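Coenzyme F420-dependent N(5),N(10)-methenyltetrahydromethanopterin reductase-related protein (Desulfurobacterium thermolithotrophum DSM 11699, PDB 6HUZ) is a bacterial paralogue of [Fe]-hydrogenase that binds the iron-guanylylpyridinol cofactor and uses tetrahydrofolate derivatives as substrates. Local coordinates at residues Glu292-Glu295 with Glu296-Glu300; Tyr253-Glu256 with Gly257-Lys260; Glu101-Leu104 with Pro105-Glu109; Met119-Leu122 with Val123-Ser126; Lys62-Asp66 with Ala67-Leu71. One frame throughout, in Å; residues are numbered along the deposited sequence. Where two conformers were deposited one is given.

Contact 1 of 5, residues Glu292-Glu295 with Glu296-Glu300; sequences EKIE and ETIPE
The hydroxyl of Thr-297 donates to the carbonyl of Ile-294, OG1 standing 2.7 Å from O and 24° from the carbonyl plane. A chi1 of 73° sets OG1 between the backbone N and the carbonyl carbon, which brings it to the carbonyl oxygen of Ile-294, three residues back. The methyl CG2 is left beside the backbone N, 3.5 Å from Lys-293 O. Two backbone amides share the same acceptor through weak bonds: N of Thr-297 and N of Ile-298 each lie 3.3 Å from Ile-294 O. CG1 of Ile-298 presses on this oxygen as well, at 3.2 Å. One residue earlier, Glu-296 N bonds to Lys-293 O at 3.1 Å, coming from above the carbonyl plane.

These bonds close a single helical turn, 294-297, with Lys-293 at its N-cap. Ile-298 leaves helical angles and serves in turn as N-cap of helix 299-306, which opens with Pro-299, a residue whose missing N-H costs nothing in a first turn. With an alanine in place of Thr-297, Ile-294 O would probably keep just the two weak amide bonds, and the end of the turn would be held less firmly.

Outward, Glu-295 and Glu-296 run side by side, Glu-295 OE2 lying 3.7 Å from Glu-296 OE1; the two like charges suit an exposed face, and Lys-293, too distant for a salt bridge, may ease them. On the buried face, Ile-294 CG1 meets Ile-298 CD1 at 4.2 Å. Phe-214 and Ile-218 of the second subunit pack on these isoleucines, while Arg-225 of that subunit bonds Thr-297 O and forms a salt bridge with Glu-300.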
loop_
_atom_site.group_PDB
_atom_site.type_symbol
_atom_site.label_atom_id
_atom_site.label_comp_id
_atom_site.label_asym_id
_atom_site.label_seq_id
_atom_site.Cartn_x
_atom_site.Cartn_y
_atom_site.Cartn_z
ATOM N N GLU A 292 9.246 15.301 -9.672
ATOM C CA GLU A 292 10.156 16.396 -10.012
ATOM C C GLU A 292 9.809 17.732 -9.354
ATOM O O GLU A 292 10.716 18.492 -9.016
ATOM C CB GLU A 292 10.218 16.593 -11.542
ATOM C CG GLU A 292 10.818 15.406 -12.289
ATOM C CD GLU A 292 10.908 15.567 -13.796
ATOM O OE1 GLU A 292 11.478 14.664 -14.452
ATOM O OE2 GLU A 292 10.415 16.591 -14.323
ATOM N N LYS A 293 8.523 18.048 -9.194
ATOM C CA LYS A 293 8.138 19.326 -8.587
ATOM C C LYS A 293 7.331 19.080 -7.338
ATOM O O LYS A 293 6.603 19.968 -6.905
ATOM C CB LYS A 293 7.279 20.140 -9.575
ATOM C CG LYS A 293 7.833 20.192 -10.992
ATOM C CD LYS A 293 7.255 21.361 -11.804
ATOM C CE LYS A 293 8.307 22.093 -12.603
ATOM N NZ LYS A 293 7.729 22.792 -13.783
ATOM N N ILE A 294 7.444 17.886 -6.752
ATOM C CA ILE A 294 6.647 17.553 -5.581
ATOM C C ILE A 294 6.787 18.539 -4.429
ATOM O O ILE A 294 5.788 18.839 -3.784
ATOM C CB ILE A 294 6.889 16.094 -5.140
ATOM C CG1 ILE A 294 5.756 15.621 -4.232
ATOM C CG2 ILE A 294 8.249 15.926 -4.470
ATOM C CD1 ILE A 294 5.590 14.203 -4.235
ATOM N N GLU A 295 7.993 19.045 -4.175
ATOM C CA GLU A 295 8.260 19.999 -3.092
ATOM C C GLU A 295 7.514 21.341 -3.215
ATOM O O GLU A 295 7.223 21.961 -2.196
ATOM C CB GLU A 295 9.782 20.248 -2.945
ATOM C CG GLU A 295 10.418 21.115 -4.033
ATOM C CD GLU A 295 10.568 20.478 -5.406
ATOM O OE1 GLU A 295 10.789 19.247 -5.475
ATOM O OE2 GLU A 295 10.465 21.215 -6.414
ATOM N N GLU A 296 7.208 21.793 -4.437
ATOM C CA GLU A 296 6.506 23.061 -4.637
ATOM C C GLU A 296 5.021 22.923 -4.320
ATOM O O GLU A 296 4.383 23.886 -3.896
ATOM C CB GLU A 296 6.613 23.524 -6.102
ATOM C CG GLU A 296 8.000 23.451 -6.719
ATOM C CD GLU A 296 8.070 23.977 -8.140
ATOM O OE1 GLU A 296 8.981 23.547 -8.884
ATOM O OE2 GLU A 296 7.216 24.814 -8.514
ATOM N N THR A 297 4.475 21.718 -4.548
ATOM C CA THR A 297 3.061 21.394 -4.351
ATOM C C THR A 297 2.666 21.167 -2.880
ATOM O O THR A 297 1.528 21.479 -2.504
ATOM C CB THR A 297 2.690 20.157 -5.223
ATOM O OG1 THR A 297 3.244 18.951 -4.669
ATOM C CG2 THR A 297 3.136 20.297 -6.688
ATOM N N ILE A 298 3.590 20.624 -2.051
ATOM C CA ILE A 298 3.323 20.339 -0.631
ATOM C C ILE A 298 4.380 20.917 0.316
ATOM O O ILE A 298 4.918 20.196 1.153
ATOM C CB ILE A 298 3.146 18.804 -0.438
ATOM C CG1 ILE A 298 4.367 18.003 -1.004
ATOM C CG2 ILE A 298 1.839 18.359 -1.094
ATOM C CD1 ILE A 298 4.664 16.726 -0.290
ATOM N N PRO A 299 4.665 22.236 0.243
ATOM C CA PRO A 299 5.682 22.825 1.138
ATOM C C PRO A 299 5.418 22.601 2.619
ATOM O O PRO A 299 6.352 22.407 3.398
ATOM C CB PRO A 299 5.645 24.321 0.785
ATOM C CG PRO A 299 4.309 24.524 0.108
ATOM C CD PRO A 299 4.107 23.254 -0.662
ATOM N N GLU A 300 4.161 22.638 3.015
ATOM C CA GLU A 300 3.816 22.428 4.413
ATOM C C GLU A 300 4.277 21.054 4.893
ATOM O O GLU A 300 4.714 20.939 6.036
ATOM C CB GLU A 300 2.303 22.637 4.670
ATOM C CG GLU A 300 1.369 21.534 4.178
ATOM C CD GLU A 300 1.075 21.582 2.692
ATOM O OE1 GLU A 300 1.662 22.424 1.978
ATOM O OE2 GLU A 300 0.244 20.767 2.238
#

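Contact 2 of 5, residues Tyr253-Glu256 with Gly257-Lys260; sequences YGLE and GLIK. With NA (sodium ion), chain I.
A chi1 of 70° puts CG of Glu-256 between its backbone N and carbonyl carbon, and a second bend at chi2 (-91°) folds the chain back, so that CG rests 3.2 Å from Gly-257 N and OE1 reaches the sodium ion at 3.0 Å. A water is a further ligand, its O 2.8 Å from the sodium, and Lys-356 O of the same chain and Glu-236 OE2 of the second subunit bind the same ion. A glutamate suits this place because its carboxylate supplies a negative oxygen to a cation at the subunit boundary.

The site sits at a kink in helix 232-262. Gly-254 has a positive phi (74°), and a side chain there would run into the sodium; Leu-255 N, without a bond to the turn before, gives its hydrogen to Glu-236 of the second subunit. Gly-257 N divides itself weakly between Tyr-253 O at 3.3 Å and Gly-254 O at 3.1 Å. Regular helix resumes with Leu-258 N, 3.0 Å from Gly-254 O and lying in its carbonyl plane.

Glycine suits the place of Gly-257 because its CA lies 3.8 Å from Tyr-253 CB, and a CB would collide with that atom. Tyr-253 carries its hydroxyl off to Glu-312 O. On the apolar flank, Leu-255 CD2 meets Leu-258 CD2 at 4.1 Å, and Phe-214 of the second subunit packs against Leu-258 and Ile-259.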
loop_
_atom_site.group_PDB
_atom_site.type_symbol
_atom_site.label_atom_id
_atom_site.label_comp_id
_atom_site.label_asym_id
_atom_site.label_seq_id
_atom_site.Cartn_x
_atom_site.Cartn_y
_atom_site.Cartn_z
ATOM N N TYR A 253 4.114 7.034 11.492
ATOM C CA TYR A 253 4.796 8.336 11.502
ATOM C C TYR A 253 4.139 9.451 10.728
ATOM O O TYR A 253 4.694 10.539 10.677
ATOM C CB TYR A 253 6.267 8.157 11.006
ATOM C CG TYR A 253 7.049 7.029 11.653
ATOM C CD1 TYR A 253 7.525 7.140 12.957
ATOM C CD2 TYR A 253 7.390 5.890 10.932
ATOM C CE1 TYR A 253 8.299 6.127 13.534
ATOM C CE2 TYR A 253 8.122 4.864 11.509
ATOM C CZ TYR A 253 8.579 4.983 12.810
ATOM O OH TYR A 253 9.291 3.933 13.346
ATOM N N GLY A 254 2.971 9.217 10.168
ATOM C CA GLY A 254 2.264 10.250 9.411
ATOM C C GLY A 254 2.891 10.515 8.057
ATOM O O GLY A 254 3.929 9.950 7.703
ATOM N N LEU A 255 2.283 11.389 7.304
ATOM C CA LEU A 255 2.813 11.717 5.973
ATOM C C LEU A 255 4.192 12.356 6.036
ATOM O O LEU A 255 5.003 12.188 5.131
ATOM C CB LEU A 255 1.849 12.709 5.288
ATOM C CG LEU A 255 0.631 12.083 4.602
ATOM C CD1 LEU A 255 -0.410 13.166 4.282
ATOM C CD2 LEU A 255 1.056 11.315 3.354
ATOM N N GLU A 256 4.448 13.120 7.084
ATOM C CA GLU A 256 5.733 13.774 7.220
ATOM C C GLU A 256 6.818 12.722 7.422
ATOM O O GLU A 256 7.884 12.878 6.892
ATOM C CB GLU A 256 5.713 14.832 8.344
ATOM C CG GLU A 256 5.629 14.300 9.769
ATOM C CD GLU A 256 4.220 14.129 10.326
ATOM O OE1 GLU A 256 3.297 13.815 9.543
ATOM O OE2 GLU A 256 4.039 14.305 11.551
ATOM N N GLY A 257 6.524 11.662 8.157
ATOM C CA GLY A 257 7.480 10.598 8.398
ATOM C C GLY A 257 7.713 9.812 7.117
ATOM O O GLY A 257 8.845 9.495 6.779
ATOM N N LEU A 258 6.644 9.528 6.388
ATOM C CA LEU A 258 6.688 8.810 5.120
ATOM C C LEU A 258 7.633 9.508 4.161
ATOM O O LEU A 258 8.481 8.863 3.541
ATOM C CB LEU A 258 5.278 8.800 4.493
ATOM C CG LEU A 258 5.246 8.239 3.076
ATOM C CD1 LEU A 258 5.514 6.744 3.070
ATOM C CD2 LEU A 258 3.921 8.538 2.421
ATOM N N ILE A 259 7.471 10.828 4.031
ATOM C CA ILE A 259 8.293 11.629 3.129
ATOM C C ILE A 259 9.771 11.643 3.579
ATOM O O ILE A 259 10.649 11.420 2.754
ATOM C CB ILE A 259 7.722 13.062 3.001
ATOM C CG1 ILE A 259 6.348 13.054 2.266
ATOM C CG2 ILE A 259 8.719 13.981 2.294
ATOM C CD1 ILE A 259 5.459 14.314 2.560
ATOM N N LYS A 260 10.047 11.900 4.871
ATOM C CA LYS A 260 11.427 11.941 5.358
ATOM C C LYS A 260 12.126 10.588 5.279
ATOM O O LYS A 260 13.299 10.513 4.904
ATOM C CB LYS A 260 11.463 12.415 6.816
ATOM C CG LYS A 260 12.873 12.513 7.408
ATOM C CD LYS A 260 13.702 13.579 6.713
ATOM C CE LYS A 260 14.812 14.112 7.590
ATOM N NZ LYS A 260 14.300 14.849 8.781
HETATM NA NA NA I . 0.618 13.266 10.742
HETATM O O HOH W 1 -0.547 15.493 11.854
#

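Contact 3 of 5, residues Glu101-Leu104 with Pro105-Glu109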
loop_
_atom_site.group_PDB
_atom_site.type_symbol
_atom_site.label_atom_id
_atom_site.label_comp_id
_atom_site.label_asym_id
_atom_site.label_seq_id
_atom_site.Cartn_x
_atom_site.Cartn_y
_atom_site.Cartn_z
ATOM N N GLU A 101 -27.796 2.780 18.206
ATOM C CA GLU A 101 -28.119 2.179 19.495
ATOM C C GLU A 101 -29.545 2.511 19.916
ATOM O O GLU A 101 -30.223 1.691 20.529
ATOM C CB GLU A 101 -27.132 2.708 20.542
ATOM C CG GLU A 101 -27.055 1.906 21.829
ATOM C CD GLU A 101 -25.766 2.140 22.602
ATOM O OE1 GLU A 101 -25.417 1.279 23.442
ATOM O OE2 GLU A 101 -25.103 3.178 22.364
ATOM N N THR A 102 -29.993 3.724 19.590
ATOM C CA THR A 102 -31.332 4.208 19.949
ATOM C C THR A 102 -32.442 3.522 19.150
ATOM O O THR A 102 -33.477 3.201 19.727
ATOM C CB THR A 102 -31.348 5.737 19.787
ATOM O OG1 THR A 102 -30.341 6.298 20.630
ATOM C CG2 THR A 102 -32.683 6.358 20.122
ATOM N N ILE A 103 -32.242 3.295 17.830
ATOM C CA ILE A 103 -33.280 2.656 16.989
ATOM C C ILE A 103 -33.275 1.135 17.062
ATOM O O ILE A 103 -34.266 0.503 16.709
ATOM C CB ILE A 103 -33.158 3.101 15.508
ATOM C CG1 ILE A 103 -31.906 2.484 14.832
ATOM C CG2 ILE A 103 -33.216 4.635 15.405
ATOM C CD1 ILE A 103 -31.672 2.849 13.362
ATOM N N LEU A 104 -32.163 0.546 17.501
ATOM C CA LEU A 104 -32.018 -0.909 17.594
ATOM C C LEU A 104 -33.228 -1.672 18.221
ATOM O O LEU A 104 -33.629 -2.687 17.663
ATOM C CB LEU A 104 -30.712 -1.227 18.343
ATOM C CG LEU A 104 -30.174 -2.635 18.252
ATOM C CD1 LEU A 104 -29.727 -2.953 16.841
ATOM C CD2 LEU A 104 -28.995 -2.793 19.181
ATOM N N PRO A 105 -33.833 -1.244 19.345
ATOM C CA PRO A 105 -34.964 -2.017 19.889
ATOM C C PRO A 105 -36.287 -1.861 19.146
ATOM O O PRO A 105 -37.218 -2.621 19.418
ATOM C CB PRO A 105 -35.126 -1.485 21.329
ATOM C CG PRO A 105 -34.273 -0.276 21.433
ATOM C CD PRO A 105 -33.510 -0.062 20.171
ATOM N N TYR A 106 -36.387 -0.874 18.239
ATOM C CA TYR A 106 -37.627 -0.587 17.514
ATOM C C TYR A 106 -37.714 -1.112 16.088
ATOM O O TYR A 106 -38.810 -1.158 15.557
ATOM C CB TYR A 106 -37.820 0.922 17.485
ATOM C CG TYR A 106 -37.856 1.538 18.866
ATOM C CD1 TYR A 106 -39.047 1.627 19.575
ATOM C CD2 TYR A 106 -36.703 2.044 19.459
ATOM C CE1 TYR A 106 -39.096 2.207 20.839
ATOM C CE2 TYR A 106 -36.740 2.634 20.723
ATOM C CZ TYR A 106 -37.944 2.712 21.409
ATOM O OH TYR A 106 -38.040 3.286 22.657
ATOM N N LEU A 107 -36.585 -1.484 15.457
ATOM C CA LEU A 107 -36.609 -1.973 14.079
ATOM C C LEU A 107 -37.429 -3.252 13.994
ATOM O O LEU A 107 -37.493 -3.995 14.967
ATOM C CB LEU A 107 -35.170 -2.165 13.542
ATOM C CG LEU A 107 -34.354 -0.874 13.432
ATOM C CD1 LEU A 107 -32.831 -1.164 13.267
ATOM C CD2 LEU A 107 -34.870 0.021 12.319
ATOM N N VAL A 108 -38.079 -3.502 12.848
ATOM C CA VAL A 108 -38.907 -4.698 12.687
ATOM C C VAL A 108 -38.060 -5.939 12.716
ATOM O O VAL A 108 -36.856 -5.871 12.444
ATOM C CB VAL A 108 -39.792 -4.681 11.408
ATOM C CG1 VAL A 108 -40.605 -3.395 11.312
ATOM C CG2 VAL A 108 -38.976 -4.915 10.138
ATOM N N GLU A 109 -38.666 -7.084 13.033
ATOM C CA GLU A 109 -37.890 -8.321 13.058
ATOM C C GLU A 109 -37.189 -8.523 11.693
ATOM O O GLU A 109 -37.784 -8.246 10.653
ATOM C CB GLU A 109 -38.781 -9.515 13.426
ATOM C CG GLU A 109 -38.004 -10.787 13.740
ATOM C CD GLU A 109 -37.450 -10.887 15.150
ATOM O OE1 GLU A 109 -37.731 -9.982 15.970
ATOM O OE2 GLU A 109 -36.734 -11.876 15.436
#
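Tyr-106 lies back along the residues that precede it, beginning with CB, 3.7 Å from Ile-103 O. Its CG stands anti to the carbonyl carbon, beside the backbone N (chi1 -57°), which directs the ring toward the end of helix 95-103. There CD2 comes within 3.4 Å of Thr-102 O and CE2 within 3.5 Å of the same oxygen. Both carbonyl oxygens, of Thr-102 and Ile-103, lie at the edge of the ring and in its plane, where the partial positive charge of the ring hydrogens probably makes the contact favourable. The tyrosine side chain also touches Ile-76 and Lys-80.

The backbone of Tyr-106 uses Ile-103 too: its N lies 3.0 Å from Ile-103 O, with an N-H...O angle of 150° and the donor above the carbonyl plane. Leu-107 N shares that oxygen through a weak bond of 3.3 Å. In this way the chain winds out of the helix in the beta-alpha-beta crossover from strand 84-87 to strand 112-115, neighbours in the parallel sheet of a Rossmann-like domain.

Pro-105 suits the exit because it has no N-H to carry the helical bonding on; its CD instead sits 3.3 Å from Thr-102 O. Extended backbone angles begin at Leu-107, whose side chain crosses back to Ile-103, Leu-107 CD1 lying 4.1 Å from Ile-103 CG1. Being apolar, Leu-104 and Leu-107 can face inward, where both touch Ile-113 of strand 112-115 and Ile-140. The charged end of Glu-101, by contrast, turns to the hydroxyl of Tyr-127.

Contact 4 of 5, residues Met119-Leu122 with Val123-Ser126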
loop_
_atom_site.group_PDB
_atom_site.type_symbol
_atom_site.label_atom_id
_atom_site.label_comp_id
_atom_site.label_asym_id
_atom_site.label_seq_id
_atom_site.Cartn_x
_atom_site.Cartn_y
_atom_site.Cartn_z
ATOM N N MET A 119 -19.115 5.603 8.181
ATOM C CA MET A 119 -18.914 4.651 9.270
ATOM C C MET A 119 -18.686 3.270 8.740
ATOM O O MET A 119 -19.490 2.813 7.933
ATOM C CB MET A 119 -20.170 4.641 10.170
ATOM C CG MET A 119 -20.137 3.601 11.288
ATOM S SD MET A 119 -18.604 3.671 12.247
ATOM C CE MET A 119 -18.945 5.102 13.247
ATOM N N SER A 120 -17.597 2.585 9.178
ATOM C CA SER A 120 -17.374 1.218 8.730
ATOM C C SER A 120 -18.465 0.339 9.353
ATOM O O SER A 120 -18.765 0.485 10.548
ATOM C CB SER A 120 -16.011 0.718 9.187
ATOM O OG SER A 120 -16.007 -0.696 9.227
ATOM N N ILE A 121 -19.064 -0.564 8.560
ATOM C CA ILE A 121 -20.109 -1.437 9.088
ATOM C C ILE A 121 -19.542 -2.379 10.147
ATOM O O ILE A 121 -20.276 -2.751 11.086
ATOM C CB ILE A 121 -20.875 -2.219 7.971
ATOM C CG1 ILE A 121 -22.167 -2.858 8.546
ATOM C CG2 ILE A 121 -20.003 -3.318 7.319
ATOM C CD1 ILE A 121 -23.271 -1.892 9.231
ATOM N N LEU A 122 -18.254 -2.763 9.997
ATOM C CA LEU A 122 -17.590 -3.662 10.933
ATOM C C LEU A 122 -17.372 -2.969 12.257
ATOM O O LEU A 122 -17.568 -3.593 13.298
ATOM C CB LEU A 122 -16.266 -4.213 10.362
ATOM C CG LEU A 122 -16.415 -4.970 9.019
ATOM C CD1 LEU A 122 -15.087 -5.664 8.626
ATOM C CD2 LEU A 122 -17.547 -6.023 9.091
ATOM N N VAL A 123 -17.005 -1.687 12.232
ATOM C CA VAL A 123 -16.825 -0.924 13.471
ATOM C C VAL A 123 -18.176 -0.811 14.156
ATOM O O VAL A 123 -18.284 -1.094 15.350
ATOM C CB VAL A 123 -16.213 0.469 13.206
ATOM C CG1 VAL A 123 -16.238 1.339 14.465
ATOM C CG2 VAL A 123 -14.801 0.333 12.689
ATOM N N LEU A 124 -19.230 -0.413 13.418
ATOM C CA LEU A 124 -20.550 -0.294 14.015
ATOM C C LEU A 124 -21.069 -1.611 14.575
ATOM O O LEU A 124 -21.599 -1.636 15.685
ATOM C CB LEU A 124 -21.571 0.260 13.012
ATOM C CG LEU A 124 -22.999 0.426 13.574
ATOM C CD1 LEU A 124 -23.021 1.408 14.709
ATOM C CD2 LEU A 124 -23.978 0.844 12.483
ATOM N N ASN A 125 -20.938 -2.697 13.812
ATOM C CA ASN A 125 -21.413 -4.017 14.255
ATOM C C ASN A 125 -20.717 -4.445 15.572
ATOM O O ASN A 125 -21.363 -4.989 16.478
ATOM C CB ASN A 125 -21.157 -5.039 13.148
ATOM C CG ASN A 125 -21.474 -6.443 13.589
ATOM O OD1 ASN A 125 -20.600 -7.224 13.917
ATOM N ND2 ASN A 125 -22.732 -6.779 13.620
ATOM N N SER A 126 -19.399 -4.188 15.664
ATOM C CA SER A 126 -18.593 -4.520 16.845
ATOM C C SER A 126 -19.071 -3.692 18.042
ATOM O O SER A 126 -19.300 -4.231 19.124
ATOM C CB SER A 126 -17.110 -4.272 16.561
ATOM O OG SER A 126 -16.268 -4.657 17.638
HETATM O O HOH W 2 -17.900 -6.265 13.377
#
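Met-119 and Val-123 make the compact side of this helix start: the thioether sulfur SD rests 4.0 Å from Val-123 CG1, the two side chains crossing at about a right angle. Bends at chi2 and chi3 curl the methionine over the first turn, and its CG also meets Leu-124 CB at 4.0 Å. A flexible, unbranched side chain suits such a fold-over, and it packs on Thr-96 and Phe-97 of helix 95-103. Next to it Ser-120 CB lies 3.7 Å from Val-123 CG2, with Trp-344 of helix 333-345 covering both residues. On the inner face Ile-121 and Leu-124 touch through CD1 and CD2, and Ile-121 packs on Phe-142 and Thr-144 of strand 141-144.

The flank of Leu-122 and Asn-125 is partly open and hydrated, though Ile-171 touches both. One water donates both to Leu-122 O, at 2.7 Å, and to Asn-125 OD1, at 2.9 Å, joining a carbonyl to an amide one turn on. Leu-122 O also accepts from Ser-126 N at 3.1 Å, so the oxygen has two partners.

Ser-120 is the N-cap of helix 121-127. Its OG, anti to the backbone N (chi1 157°), accepts weak bonds from Val-123 N, at 3.3 Å, and from Leu-122 N. Serine fits because a short hydroxyl can stand in for the missing carbonyl of an earlier turn; the first amides, with their partial positive charge, thereby gain an acceptor that would probably steady the helix start.

Contact 5 of 5, residues Lys62-Asp66 with Ala67-Leu71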
loop_
_atom_site.group_PDB
_atom_site.type_symbol
_atom_site.label_atom_id
_atom_site.label_comp_id
_atom_site.label_asym_id
_atom_site.label_seq_id
_atom_site.Cartn_x
_atom_site.Cartn_y
_atom_site.Cartn_z
ATOM N N LYS A 62 -40.475 20.656 -0.201
ATOM C CA LYS A 62 -41.659 20.344 -1.008
ATOM C C LYS A 62 -41.320 19.350 -2.115
ATOM O O LYS A 62 -42.121 18.456 -2.403
ATOM C CB LYS A 62 -42.245 21.621 -1.631
ATOM C CG LYS A 62 -43.264 21.345 -2.745
ATOM C CD LYS A 62 -44.100 22.577 -3.085
ATOM C CE LYS A 62 -45.359 22.235 -3.856
ATOM N NZ LYS A 62 -45.063 21.799 -5.249
ATOM N N LYS A 63 -40.152 19.525 -2.751
ATOM C CA LYS A 63 -39.708 18.635 -3.833
ATOM C C LYS A 63 -39.527 17.204 -3.292
ATOM O O LYS A 63 -39.904 16.232 -3.954
ATOM C CB LYS A 63 -38.396 19.185 -4.428
ATOM C CG LYS A 63 -37.826 18.376 -5.587
ATOM C CD LYS A 63 -36.510 18.964 -6.088
ATOM C CE LYS A 63 -35.914 18.143 -7.207
ATOM N NZ LYS A 63 -34.626 18.711 -7.691
ATOM N N VAL A 64 -38.968 17.076 -2.082
ATOM C CA VAL A 64 -38.745 15.786 -1.437
ATOM C C VAL A 64 -40.096 15.153 -1.074
ATOM O O VAL A 64 -40.317 13.984 -1.401
ATOM C CB VAL A 64 -37.831 15.899 -0.193
ATOM C CG1 VAL A 64 -37.913 14.625 0.652
ATOM C CG2 VAL A 64 -36.383 16.171 -0.609
ATOM N N GLU A 65 -40.982 15.916 -0.391
ATOM C CA GLU A 65 -42.302 15.415 0.011
ATOM C C GLU A 65 -43.151 15.012 -1.195
ATOM O O GLU A 65 -43.848 13.995 -1.130
ATOM C CB GLU A 65 -43.039 16.450 0.861
ATOM C CG GLU A 65 -42.472 16.561 2.266
ATOM C CD GLU A 65 -42.997 17.737 3.073
ATOM O OE1 GLU A 65 -42.846 17.725 4.315
ATOM O OE2 GLU A 65 -43.559 18.674 2.462
ATOM N N ASP A 66 -43.083 15.782 -2.303
ATOM C CA ASP A 66 -43.846 15.478 -3.524
ATOM C C ASP A 66 -43.517 14.099 -4.103
ATOM O O ASP A 66 -44.373 13.502 -4.761
ATOM C CB ASP A 66 -43.595 16.534 -4.610
ATOM C CG ASP A 66 -44.276 17.869 -4.389
ATOM O OD1 ASP A 66 -45.216 17.936 -3.546
ATOM O OD2 ASP A 66 -43.881 18.846 -5.056
ATOM N N ALA A 67 -42.287 13.604 -3.886
ATOM C CA ALA A 67 -41.880 12.298 -4.394
ATOM C C ALA A 67 -42.484 11.159 -3.566
ATOM O O ALA A 67 -42.394 10.013 -3.979
ATOM C CB ALA A 67 -40.353 12.193 -4.397
ATOM N N GLY A 68 -43.086 11.476 -2.423
ATOM C CA GLY A 68 -43.691 10.487 -1.540
ATOM C C GLY A 68 -42.925 10.231 -0.251
ATOM O O GLY A 68 -43.358 9.409 0.566
ATOM N N VAL A 69 -41.779 10.936 -0.046
ATOM C CA VAL A 69 -40.950 10.771 1.153
ATOM C C VAL A 69 -41.627 11.385 2.370
ATOM O O VAL A 69 -42.043 12.539 2.331
ATOM C CB VAL A 69 -39.539 11.395 0.972
ATOM C CG1 VAL A 69 -38.743 11.351 2.282
ATOM C CG2 VAL A 69 -38.758 10.687 -0.130
ATOM N N LYS A 70 -41.700 10.627 3.460
ATOM C CA LYS A 70 -42.291 11.101 4.703
ATOM C C LYS A 70 -41.175 11.734 5.513
ATOM O O LYS A 70 -40.206 11.051 5.862
ATOM C CB LYS A 70 -42.905 9.933 5.481
ATOM C CG LYS A 70 -44.382 9.724 5.189
ATOM C CD LYS A 70 -44.918 8.424 5.794
ATOM C CE LYS A 70 -44.868 8.419 7.305
ATOM N NZ LYS A 70 -45.721 7.350 7.890
ATOM N N LEU A 71 -41.255 13.033 5.808
ATOM C CA LEU A 71 -40.175 13.654 6.591
ATOM C C LEU A 71 -40.518 13.689 8.068
ATOM O O LEU A 71 -41.672 13.969 8.427
ATOM C CB LEU A 71 -39.905 15.093 6.114
ATOM C CG LEU A 71 -39.484 15.245 4.667
ATOM C CD1 LEU A 71 -39.369 16.704 4.296
ATOM C CD2 LEU A 71 -38.148 14.528 4.399
HETATM O O HOH W 3 -43.356 14.873 5.165
HETATM O O HOH W 4 -44.622 12.980 1.257
#
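Glu-65 O is gripped from two directions: Gly-68 N donates to it at 2.9 Å, from above the carbonyl plane, and a water donates at 2.7 Å. The same water gives its other hydrogen to Val-69 O, bridging the end of the helix to the departing chain. Ala-67 N adds a bond to Val-64 O at 3.2 Å.

Gly-68, at a phi of 108°, reverses the chain where a side chain would be forced into the preceding carbonyl oxygen. Past the turn, Val-69 CB packs on Val-64 CG1 at 3.6 Å, an apolar contact that suits two branched residues facing helix 32-41.

The extended side chain of Glu-65 crosses Leu-71 at about a right angle, Glu-65 OE1 lying 3.6 Å from Leu-71 CD1. That oxygen forms a salt bridge with Arg-61 and takes a hydrogen from a second water, which accepts from Leu-71 N at 2.9 Å. An alanine in place of Glu-65 would probably leave Arg-61 without its mate and Leu-71 without cover on one side.

The positive phi of Gly-68 and the two bonds back into the last turn make a Schellman motif, with the valine contact packed beside it, ending helix 58-66 and leading into strand 70-72 of a Rossmann-like beta-alpha-beta unit.

Along the chain the order is contact 5, contact 3, contact 4, contact 2, contact 1. The first three belong to the Rossmann-like N-terminal part and flank one six-stranded parallel sheet: contact 5 leads into its edge strand 70-72, contact 3 leads toward strand 112-115 and contact 4 follows that strand. Contacts 3 and 4 have centres about 16 Å apart, contacts 3 and 5 about 24 Å. Contacts 1 and 2 lie in the helical C-terminal part, centres about 14 Å apart, and touch where Ile-298 meets Ile-259. Both meet the second subunit. The centres of contacts 1 and 3 are about 50 Å apart, so these subunit-contacting helices lie well away from that part of the cofactor-binding domain.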